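Local coordinates for NS6 protease (Murine norovirus 1, PDB 4ASH), which probably cleaves the viral polyprotein as a trypsin-like cysteine protease of the calicivirus family, at residues Phe27-Lys31 with His32-Pro36. The protein carries 1 engineered substitution. Numbering follows the deposited sequence.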
loop_
_atom_site.group_PDB
_atom_site.type_symbol
_atom_site.label_atom_id
_atom_site.label_comp_id
_atom_site.label_asym_id
_atom_site.label_seq_id
_atom_site.Cartn_x
_atom_site.Cartn_y
_atom_site.Cartn_z
ATOM N N PHE A 27 8.731 -6.166 1.417
ATOM C CA PHE A 27 8.470 -4.969 0.615
ATOM C C PHE A 27 7.141 -5.156 -0.095
ATOM O O PHE A 27 6.935 -6.165 -0.784
ATOM C CB PHE A 27 9.608 -4.784 -0.392
ATOM C CG PHE A 27 9.502 -3.527 -1.217
ATOM C CD1 PHE A 27 9.855 -2.298 -0.679
ATOM C CD2 PHE A 27 9.068 -3.584 -2.530
ATOM C CE1 PHE A 27 9.775 -1.143 -1.437
ATOM C CE2 PHE A 27 8.982 -2.422 -3.298
ATOM C CZ PHE A 27 9.338 -1.208 -2.747
ATOM N N ILE A 28 6.227 -4.202 0.089
ATOM C CA ILE A 28 4.909 -4.288 -0.527
ATOM C C ILE A 28 4.702 -3.161 -1.545
ATOM O O ILE A 28 5.264 -2.071 -1.404
ATOM C CB ILE A 28 3.766 -4.283 0.519
ATOM C CG1 ILE A 28 3.689 -2.945 1.281
ATOM C CG2 ILE A 28 3.914 -5.488 1.452
ATOM C CD1 ILE A 28 2.488 -2.879 2.274
ATOM N N THR A 29 3.895 -3.434 -2.567
ATOM C CA THR A 29 3.651 -2.446 -3.618
ATOM C C THR A 29 2.334 -2.784 -4.324
ATOM O O THR A 29 1.683 -3.780 -4.014
ATOM C CB THR A 29 4.825 -2.409 -4.643
ATOM O OG1 THR A 29 4.639 -1.328 -5.577
ATOM C CG2 THR A 29 4.908 -3.709 -5.413
ATOM N N ALA A 30 1.957 -1.948 -5.283
ATOM C CA ALA A 30 0.822 -2.214 -6.146
ATOM C C ALA A 30 1.296 -3.082 -7.305
ATOM O O ALA A 30 2.259 -2.744 -7.987
ATOM C CB ALA A 30 0.251 -0.901 -6.668
ATOM N N LYS A 31 0.628 -4.203 -7.532
ATOM C CA LYS A 31 0.990 -5.081 -8.636
ATOM C C LYS A 31 1.161 -4.338 -9.965
ATOM O O LYS A 31 2.125 -4.575 -10.711
ATOM C CB LYS A 31 -0.031 -6.219 -8.783
ATOM C CG LYS A 31 0.399 -7.258 -9.807
ATOM C CD LYS A 31 -0.607 -8.384 -9.932
ATOM C CE LYS A 31 -0.104 -9.441 -10.904
ATOM N NZ LYS A 31 -0.865 -10.717 -10.774
ATOM N N HIS A 32 0.250 -3.411 -10.250
ATOM C CA HIS A 32 0.245 -2.754 -11.555
ATOM C C HIS A 32 1.409 -1.796 -11.805
ATOM O O HIS A 32 1.600 -1.373 -12.945
ATOM C CB HIS A 32 -1.098 -2.073 -11.852
ATOM C CG HIS A 32 -1.297 -0.765 -11.156
ATOM N ND1 HIS A 32 -1.879 -0.657 -9.909
ATOM C CD2 HIS A 32 -1.031 0.503 -11.554
ATOM C CE1 HIS A 32 -1.945 0.615 -9.563
ATOM N NE2 HIS A 32 -1.443 1.344 -10.549
ATOM N N VAL A 33 2.182 -1.458 -10.771
ATOM C CA VAL A 33 3.326 -0.570 -10.976
ATOM C C VAL A 33 4.645 -1.334 -10.992
ATOM O O VAL A 33 5.670 -0.805 -11.418
ATOM C CB VAL A 33 3.422 0.574 -9.926
ATOM C CG1 VAL A 33 2.117 1.356 -9.829
ATOM C CG2 VAL A 33 3.858 0.041 -8.561
ATOM N N ALA A 34 4.620 -2.587 -10.548
ATOM C CA ALA A 34 5.862 -3.313 -10.326
ATOM C C ALA A 34 6.610 -3.619 -11.617
ATOM O O ALA A 34 6.000 -3.783 -12.672
ATOM C CB ALA A 34 5.592 -4.595 -9.561
ATOM N N PRO A 35 7.943 -3.708 -11.526
ATOM C CA PRO A 35 8.739 -4.190 -12.657
ATOM C C PRO A 35 8.273 -5.592 -13.019
ATOM O O PRO A 35 7.696 -6.276 -12.168
ATOM C CB PRO A 35 10.156 -4.252 -12.089
ATOM C CG PRO A 35 10.167 -3.288 -10.956
ATOM C CD PRO A 35 8.779 -3.367 -10.364
ATOM N N PRO A 36 8.526 -6.021 -14.261
ATOM C CA PRO A 36 8.089 -7.340 -14.717
ATOM C C PRO A 36 8.665 -8.438 -13.833
ATOM O O PRO A 36 9.802 -8.335 -13.361
ATOM C CB PRO A 36 8.675 -7.436 -16.128
ATOM C CG PRO A 36 8.854 -6.017 -16.557
ATOM C CD PRO A 36 9.244 -5.282 -15.314
HETATM O O HOH W 1 3.652 -4.617 -13.195
#
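Lys31 O accepts two donors, Ala34 N at 3.2 Å and a water at 2.9 Å. One residue earlier, Ala30 O receives Val33 N at 3.1 Å along a nearly straight N-H (160°), although the donor stands 52° out of the carbonyl plane. A second, weak bond reaches Ala30 O from Ala34 N. The Val33-to-Ala30 and Ala34-to-Lys31 bonds, each i to i+3, with the backbone angles of Lys31, His32 and Val33, define two overlapping type I turns that follow strand 26-30. Val33 presses CG2 into the bend, 3.3 Å from Ala30 O and 3.4 Å from Thr29 OG1, a hydroxyl hydrogen-bonded to Trp18 O. Val33 CG1 lies 3.5 Å above one face of the His32 ring, offset toward its rim. With CG between the backbone N and carbonyl carbon (chi1 78°), the imidazole swings back beside Ala30, ND1 lying obliquely 3.9 Å from Ala30 CB. His32 ND1 is hydrogen-bonded to Asp56 OD2, and its side chain touches Ala141, probably the engineered site where the nucleophilic cysteine is expected, consistent with the catalytic triad of a chymotrypsin-like cysteine protease. Closing the second turn, Ala34 CB comes within 3.7 Å of Lys31 O and packs against Phe14, Leu58 and Tyr60.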